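Local coordinates for LPXTG cell wall surface protein (Streptococcus gordonii, PDB 7AVK) that probably acts as a surface adhesin of the bacterial cell wall, in which tandem SHIRT repeats, here domain 10, project the binding region outward, at residues 11-16 with 78-83; 42-47 with 56-61; 3-8 with 71-76. All coordinates share one frame; numbering follows the deposited sequence. Where two conformers were deposited one is given.

Contact 1 (11-16 with 78-83). With IS8 (isothiocyanate), chain D.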
# COMPACT_ATOMS: atom_id res chain seq x y z
N SER A 11 -3.86 6.29 -6.61
CA SER A 11 -4.03 6.03 -8.03
C SER A 11 -2.83 6.56 -8.81
O SER A 11 -2.44 7.73 -8.68
CB SER A 11 -5.27 6.73 -8.55
OG SER A 11 -5.29 6.62 -9.96
N GLY A 12 -2.25 5.71 -9.65
CA GLY A 12 -1.22 6.11 -10.59
C GLY A 12 -1.75 6.66 -11.88
O GLY A 12 -0.95 6.98 -12.77
N THR A 13 -3.07 6.77 -12.03
CA THR A 13 -3.71 7.18 -13.27
C THR A 13 -4.28 8.57 -13.05
O THR A 13 -5.29 8.72 -12.33
CB THR A 13 -4.81 6.19 -13.65
OG1 THR A 13 -4.23 4.90 -13.87
CG2 THR A 13 -5.57 6.66 -14.87
N PRO A 14 -3.64 9.60 -13.62
CA PRO A 14 -4.11 10.98 -13.42
C PRO A 14 -5.60 11.10 -13.70
O PRO A 14 -6.11 10.60 -14.70
CB PRO A 14 -3.27 11.78 -14.40
CG PRO A 14 -1.98 11.00 -14.43
CD PRO A 14 -2.42 9.56 -14.43
N GLY A 15 -6.27 11.78 -12.81
CA GLY A 15 -7.69 12.09 -12.97
C GLY A 15 -8.63 11.04 -12.41
O GLY A 15 -9.83 11.34 -12.29
N LYS A 16 -8.15 9.86 -12.09
CA LYS A 16 -9.01 8.74 -11.69
C LYS A 16 -8.79 8.40 -10.23
O LYS A 16 -7.68 8.07 -9.83
CB LYS A 16 -8.74 7.51 -12.58
CG LYS A 16 -9.83 6.44 -12.52
CD LYS A 16 -11.01 6.78 -13.41
CE LYS A 16 -12.12 5.71 -13.34
NZ LYS A 16 -11.58 4.30 -13.43
N THR A 78 0.76 1.96 -5.39
CA THR A 78 0.17 2.59 -6.54
C THR A 78 -0.62 1.56 -7.33
O THR A 78 -0.09 0.46 -7.61
CB THR A 78 1.26 3.18 -7.43
OG1 THR A 78 1.92 4.21 -6.70
CG2 THR A 78 0.70 3.76 -8.70
N TRP A 79 -1.85 1.94 -7.67
CA TRP A 79 -2.74 1.12 -8.53
C TRP A 79 -2.80 1.87 -9.86
O TRP A 79 -2.97 3.02 -9.82
CB TRP A 79 -4.09 0.91 -7.87
CG TRP A 79 -4.06 0.02 -6.68
CD1 TRP A 79 -3.65 0.34 -5.42
CD2 TRP A 79 -4.50 -1.35 -6.63
NE1 TRP A 79 -3.81 -0.74 -4.60
CE2 TRP A 79 -4.33 -1.79 -5.31
CE3 TRP A 79 -5.04 -2.23 -7.57
CZ2 TRP A 79 -4.66 -3.08 -4.91
CZ3 TRP A 79 -5.37 -3.50 -7.18
CH2 TRP A 79 -5.17 -3.92 -5.86
N GLU A 80 -2.88 1.17 -10.96
CA GLU A 80 -3.04 1.78 -12.30
C GLU A 80 -4.39 1.36 -12.86
O GLU A 80 -4.71 0.25 -12.77
CB GLU A 80 -1.92 1.35 -13.24
CG GLU A 80 -0.52 1.60 -12.72
CD GLU A 80 -0.05 3.04 -12.72
OE1 GLU A 80 -0.77 3.90 -13.24
OE2 GLU A 80 1.05 3.29 -12.20
N PHE A 81 -5.10 2.22 -13.54
CA PHE A 81 -6.38 1.92 -14.17
C PHE A 81 -6.24 1.85 -15.68
O PHE A 81 -5.59 2.71 -16.28
CB PHE A 81 -7.41 3.02 -13.85
CG PHE A 81 -8.76 2.78 -14.42
CD1 PHE A 81 -9.59 1.79 -13.89
CD2 PHE A 81 -9.21 3.54 -15.48
CE1 PHE A 81 -10.85 1.57 -14.41
CE2 PHE A 81 -10.49 3.34 -16.00
CZ PHE A 81 -11.30 2.33 -15.45
N THR A 82 -6.82 0.82 -16.29
CA THR A 82 -6.90 0.71 -17.74
C THR A 82 -8.36 0.48 -18.11
O THR A 82 -8.99 -0.44 -17.59
CB THR A 82 -6.04 -0.45 -18.24
OG1 THR A 82 -6.62 -1.68 -17.79
CG2 THR A 82 -4.63 -0.35 -17.71
N ALA A 83 -8.89 1.30 -19.01
CA ALA A 83 -10.32 1.27 -19.30
C ALA A 83 -10.67 0.20 -20.32
O ALA A 83 -9.92 -0.03 -21.28
CB ALA A 83 -10.79 2.63 -19.80
S IS8 D . -5.38 15.28 -12.59
C IS8 D . -5.07 14.19 -11.38
N IS8 D . -4.83 13.29 -10.46
O HOH W 1 1.71 5.85 -12.12
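Thr13 keeps OG1 beside its own backbone N (chi1 -62°), where it meets Phe81; Lys16 bends at chi2 (81°), placing CD, and CE beyond it lies over a face of the Phe81 ring. Thr13 and Lys16 belong to the turn that follows strand 3-11 of the SHIRT domain; Phe81 lies on the parallel neighbour 73-82. The last pair of the parallel bridge is Ser11 with Trp79, and Gly12 N donates to Trp79 O at 2.8 Å. Beyond it the side chain of Thr13 continues the pairing in place of backbone: OG1 accepts from Phe81 N at 2.8 Å, an almost straight bond. The turn is shaped from within. Ser11 OG takes the N-H of Thr13 (3.0 Å between OG and N), an ST turn, and Thr13 to Lys16 form a type II beta turn closed by Lys16 N to Thr13 O at 3.1 Å. Lys16 CE makes a CH-pi contact, 4.1 Å from the Phe81 centroid; a cation-pi contact of NZ is doubtful in its detail, since NZ is modelled too close to CZ. Trp56 meets the same Phe81 ring. At the other end of the contact, Thr78 CG2 packs on Gly12 CA. Glu80 OE1 sits 3.1 Å from Gly12 O, two acceptors facing each other, and a water donates both to Gly12 O at 3.0 Å and to Glu80 OE2 at 2.6 Å.

Contact 2 (42-47 with 56-61). With IS8 (isothiocyanate), chain C.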
# COMPACT_ATOMS: atom_id res chain seq x y z
N THR A 42 2.95 -5.24 3.41
CA THR A 42 2.04 -6.34 3.19
C THR A 42 1.48 -6.27 1.77
O THR A 42 1.02 -5.22 1.33
CB THR A 42 0.89 -6.26 4.20
OG1 THR A 42 1.45 -6.25 5.52
CG2 THR A 42 -0.13 -7.36 4.02
N GLN A 43 1.49 -7.40 1.07
CA GLN A 43 0.89 -7.44 -0.25
C GLN A 43 -0.62 -7.27 -0.15
O GLN A 43 -1.26 -7.90 0.72
CB GLN A 43 1.17 -8.76 -0.96
CG GLN A 43 2.62 -8.93 -1.38
CD GLN A 43 2.93 -7.98 -2.49
OE1 GLN A 43 3.88 -7.14 -2.39
NE2 GLN A 43 2.19 -8.10 -3.59
N PRO A 44 -1.25 -6.51 -1.03
CA PRO A 44 -2.72 -6.57 -1.13
C PRO A 44 -3.14 -8.00 -1.42
O PRO A 44 -2.48 -8.69 -2.21
CB PRO A 44 -3.06 -5.62 -2.30
CG PRO A 44 -1.75 -4.71 -2.39
CD PRO A 44 -0.66 -5.64 -2.05
N SER A 45 -4.26 -8.45 -0.85
CA SER A 45 -4.69 -9.87 -0.95
C SER A 45 -5.07 -10.19 -2.39
O SER A 45 -5.02 -11.35 -2.77
CB SER A 45 -5.78 -10.17 -0.00
OG SER A 45 -6.92 -9.39 -0.29
N GLN A 46 -5.51 -9.19 -3.14
CA GLN A 46 -5.76 -9.28 -4.59
C GLN A 46 -4.94 -8.17 -5.24
O GLN A 46 -4.85 -7.08 -4.67
CB GLN A 46 -7.24 -9.11 -4.92
CG GLN A 46 -8.14 -10.10 -4.20
CD GLN A 46 -7.88 -11.53 -4.61
OE1 GLN A 46 -7.38 -11.81 -5.69
NE2 GLN A 46 -8.17 -12.45 -3.71
N THR A 47 -4.35 -8.41 -6.40
CA THR A 47 -3.54 -7.39 -7.09
C THR A 47 -4.22 -6.94 -8.38
O THR A 47 -3.62 -6.15 -9.10
CB THR A 47 -2.11 -7.88 -7.29
OG1 THR A 47 -2.22 -9.12 -7.98
CG2 THR A 47 -1.38 -8.03 -5.98
N TRP A 56 -8.22 -2.24 -12.42
CA TRP A 56 -7.21 -1.64 -11.55
C TRP A 56 -6.16 -2.71 -11.30
O TRP A 56 -6.52 -3.83 -10.89
CB TRP A 56 -7.82 -1.18 -10.24
CG TRP A 56 -8.63 0.05 -10.36
CD1 TRP A 56 -9.97 0.13 -10.48
CD2 TRP A 56 -8.14 1.41 -10.32
NE1 TRP A 56 -10.34 1.43 -10.50
CE2 TRP A 56 -9.25 2.25 -10.41
CE3 TRP A 56 -6.87 1.98 -10.22
CZ2 TRP A 56 -9.14 3.64 -10.40
CZ3 TRP A 56 -6.75 3.36 -10.16
CH2 TRP A 56 -7.88 4.17 -10.26
N SER A 57 -4.89 -2.39 -11.52
CA SER A 57 -3.78 -3.34 -11.33
C SER A 57 -2.84 -2.76 -10.29
O SER A 57 -2.46 -1.59 -10.41
CB SER A 57 -3.06 -3.60 -12.61
OG SER A 57 -3.93 -4.12 -13.59
N PHE A 58 -2.43 -3.56 -9.33
CA PHE A 58 -1.49 -3.10 -8.31
C PHE A 58 -0.12 -3.09 -8.95
O PHE A 58 0.37 -4.14 -9.43
CB PHE A 58 -1.46 -4.01 -7.10
CG PHE A 58 -0.56 -3.47 -6.02
CD1 PHE A 58 -0.84 -2.25 -5.45
CD2 PHE A 58 0.55 -4.16 -5.56
CE1 PHE A 58 -0.05 -1.73 -4.46
CE2 PHE A 58 1.35 -3.63 -4.56
CZ PHE A 58 1.05 -2.41 -4.02
N LYS A 59 0.53 -1.93 -8.99
CA LYS A 59 1.92 -1.84 -9.55
C LYS A 59 3.04 -2.32 -8.52
O LYS A 59 3.71 -3.43 -8.59
CB LYS A 59 2.17 -0.40 -10.02
CG LYS A 59 3.52 -0.13 -10.66
CD LYS A 59 3.55 1.19 -11.41
CE LYS A 59 4.95 1.67 -11.75
NZ LYS A 59 4.94 2.73 -12.77
N SER A 60 3.14 -1.56 -7.45
CA SER A 60 4.16 -1.80 -6.41
C SER A 60 3.98 -0.79 -5.30
O SER A 60 3.27 0.20 -5.45
CB SER A 60 5.60 -1.61 -6.96
OG SER A 60 5.70 -0.33 -7.54
N TYR A 61 4.65 -1.06 -4.21
CA TYR A 61 4.93 -0.06 -3.23
C TYR A 61 6.16 0.75 -3.62
O TYR A 61 7.02 0.31 -4.41
CB TYR A 61 5.15 -0.69 -1.84
CG TYR A 61 3.86 -1.30 -1.29
CD1 TYR A 61 2.88 -0.48 -0.74
CD2 TYR A 61 3.62 -2.65 -1.33
CE1 TYR A 61 1.71 -0.99 -0.23
CE2 TYR A 61 2.45 -3.20 -0.82
CZ TYR A 61 1.49 -2.36 -0.25
OH TYR A 61 0.30 -2.85 0.25
S IS8 C . 6.86 -3.60 -3.40
C IS8 C . 5.89 -4.56 -4.08
N IS8 C . 4.93 -5.24 -4.60
O HOH W 2 -0.90 -6.27 -10.85
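Two hydrogen bonds tie Thr42 and Thr47 to Tyr61 and Phe58, fixing the loop 42-47 of the SHIRT domain along strand 55-61 of its mixed beta sheet. Tyr61 OH donates to Thr42 O at 2.7 Å, nearly along the C=O axis (173° at the oxygen). Phe58 N gives its hydrogen to Thr47 O at 2.9 Å. The amide and hydroxyl of Thr42 are held separately, by His7 and Gln30.

Apolar packing lies between these bonds. Phe58 holds CG anti to its backbone N (chi1 -176°), and its ring is faced by Pro44. In one of the two deposited conformers of Pro44, CG sits over the ring centre, 3.8 Å from the centroid, in a CH-pi contact. Ser60 N lies over the opposite face. Pro44 also meets Tyr61 tip to tip, and the rim of Phe58 rests on a face of the Tyr61 ring.

Ligand contacts complete the arrangement, with Gln43, Phe58, Ser60 and Tyr61 lining the isothiocyanate pocket together with Thr64. The sulphur lies at the edge of the Tyr61 ring, in its plane, while the nitrogen reaches the Phe58 edge at CE2 (3.9 Å) and hydrogen-bonds to Gln43 OE1 at 3.1 Å.

Contact 3 (3-8 with 71-76)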
# COMPACT_ATOMS: atom_id res chain seq x y z
N HIS A 3 7.16 1.27 17.41
CA HIS A 3 6.74 1.91 16.16
C HIS A 3 5.81 0.98 15.38
O HIS A 3 5.61 -0.17 15.73
CB HIS A 3 7.95 2.29 15.33
CG HIS A 3 8.77 3.36 15.96
ND1 HIS A 3 8.34 4.67 16.03
CD2 HIS A 3 10.00 3.32 16.53
CE1 HIS A 3 9.28 5.38 16.64
NE2 HIS A 3 10.29 4.59 16.94
N LYS A 4 5.24 1.53 14.31
CA LYS A 4 4.35 0.80 13.44
C LYS A 4 4.68 1.14 11.99
O LYS A 4 5.31 2.16 11.71
CB LYS A 4 2.90 1.09 13.74
CG LYS A 4 2.50 2.52 13.53
CD LYS A 4 1.07 2.78 13.96
CE LYS A 4 0.73 4.28 13.99
NZ LYS A 4 -0.43 4.60 14.87
N ALA A 5 4.19 0.31 11.09
CA ALA A 5 4.23 0.58 9.67
C ALA A 5 2.80 0.57 9.16
O ALA A 5 2.01 -0.35 9.46
CB ALA A 5 5.03 -0.46 8.92
N VAL A 6 2.45 1.59 8.41
CA VAL A 6 1.14 1.75 7.82
C VAL A 6 1.25 1.73 6.31
O VAL A 6 2.32 1.96 5.73
CB VAL A 6 0.42 3.03 8.31
CG1 VAL A 6 0.54 3.15 9.84
CG2 VAL A 6 0.90 4.27 7.59
N HIS A 7 0.10 1.51 5.66
CA HIS A 7 -0.02 1.43 4.23
C HIS A 7 -0.97 2.52 3.75
O HIS A 7 -1.97 2.81 4.41
CB HIS A 7 -0.54 0.06 3.78
CG HIS A 7 0.28 -1.10 4.31
ND1 HIS A 7 0.20 -1.58 5.59
CD2 HIS A 7 1.21 -1.88 3.69
CE1 HIS A 7 1.03 -2.61 5.72
NE2 HIS A 7 1.71 -2.81 4.59
N GLU A 8 -0.70 3.06 2.57
CA GLU A 8 -1.58 3.98 1.88
C GLU A 8 -1.61 3.58 0.42
O GLU A 8 -0.56 3.23 -0.13
CB GLU A 8 -1.09 5.43 2.03
CG GLU A 8 -2.00 6.44 1.28
CD GLU A 8 -1.67 7.87 1.43
OE1 GLU A 8 -0.67 8.29 2.04
OE2 GLU A 8 -2.35 8.71 0.76
N SER A 71 11.11 6.57 13.72
CA SER A 71 9.83 7.03 13.20
C SER A 71 8.99 5.83 12.75
O SER A 71 9.50 4.79 12.40
CB SER A 71 10.01 7.96 11.99
OG SER A 71 10.82 9.06 12.34
N ASP A 72 7.68 6.04 12.76
CA ASP A 72 6.78 5.09 12.12
C ASP A 72 7.00 5.18 10.61
O ASP A 72 7.46 6.18 10.09
CB ASP A 72 5.32 5.41 12.43
CG ASP A 72 4.99 5.34 13.86
OD1 ASP A 72 5.62 4.53 14.56
OD2 ASP A 72 4.06 6.02 14.30
N VAL A 73 6.66 4.09 9.91
CA VAL A 73 6.96 3.83 8.50
C VAL A 73 5.62 3.97 7.76
O VAL A 73 4.62 3.46 8.26
CB VAL A 73 7.57 2.40 8.30
CG1 VAL A 73 7.64 2.00 6.81
CG2 VAL A 73 8.91 2.40 8.97
N LYS A 74 5.63 4.55 6.52
CA LYS A 74 4.50 4.46 5.61
C LYS A 74 4.96 3.89 4.28
O LYS A 74 5.90 4.41 3.66
CB LYS A 74 3.83 5.82 5.38
CG LYS A 74 2.66 5.73 4.40
CD LYS A 74 1.93 7.05 4.05
CE LYS A 74 1.20 7.62 5.24
NZ LYS A 74 0.39 8.78 4.84
N PHE A 75 4.26 2.87 3.81
CA PHE A 75 4.45 2.33 2.47
C PHE A 75 3.27 2.80 1.60
O PHE A 75 2.12 2.62 1.98
CB PHE A 75 4.45 0.80 2.53
CG PHE A 75 5.63 0.25 3.25
CD1 PHE A 75 6.90 0.27 2.65
CD2 PHE A 75 5.49 -0.35 4.50
CE1 PHE A 75 8.03 -0.26 3.31
CE2 PHE A 75 6.63 -0.91 5.14
CZ PHE A 75 7.88 -0.83 4.55
N VAL A 76 3.61 3.38 0.44
CA VAL A 76 2.61 3.91 -0.50
C VAL A 76 2.55 2.97 -1.69
O VAL A 76 3.57 2.73 -2.37
CB VAL A 76 2.98 5.33 -0.93
CG1 VAL A 76 1.98 5.82 -1.98
CG2 VAL A 76 3.01 6.27 0.28
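His3 and Lys4 grip a single oxygen of Asp72 at the N-terminal end of the strand pair: His3 ND1 donates to OD1 at 3.1 Å and Lys4 N to the same OD1 at 3.0 Å. The two donors come from opposite faces of the carboxylate plane, while OD1 itself lies in the plane of the imidazole. Ser71 N covers one face of that ring. A chi1 of -62° sets Asp72 CG beside its own backbone N, and chi2 then turns OD1 to the two donors. From there the backbones run tightly together. Lys4 O and Val6 O accept from Val73 N and Phe75 N, and Val6 N and Glu8 N donate to Val73 O and Phe75 O, all within 2.9 to 3.0 Å, with the segment axes 4.6 Å apart at 20°. This is the parallel pairing of first and last strands at the middle of the mixed sheet, consistent with membership of the ubiquitin clan. On the face of Ala5, His7, Val73 and Phe75 the packing is close: Ala5 CB touches Val73 CB at 3.9 Å and Phe75 CE2 at 4.1 Å, and His7 NE2 pairs with Thr42 N. The opposite face, with Val6, Lys74, Glu8 and Val76, is more solvent-exposed and mixes two valines with a charged pair. The bend of Lys74 at chi3 (-66°) sets CE beside Val6 CG2, and NZ meets one of two Glu8 conformers in a salt bridge, 3.0 Å from OE1, on the anti side but tilted out of the carboxylate plane.

Strand 73-82 joins all three contacts: it pairs with strand 3-11 in contacts 3 and 1, whose centres are about 22 Å apart on opposite sides of the chain's centre, and with strand 55-61 of contact 2. Thr78 O to Lys59 N and Glu80 N to Ser57 O, both 2.8 Å and probable hydrogen bonds, connect contacts 1 and 2 (centres about 13 Å apart). Contacts 2 and 3 meet through a probable hydrogen bond, Thr42 N to His7 NE2 (3.0 Å), and where Tyr61 CD1 packs on Phe75 CB (3.8 Å). Contact 2 holds four of the five isothiocyanate pocket residues; the side chain of Phe75 is about 7 Å from that ligand. A second isothiocyanate lies beside Pro14-Gly15 of contact 1.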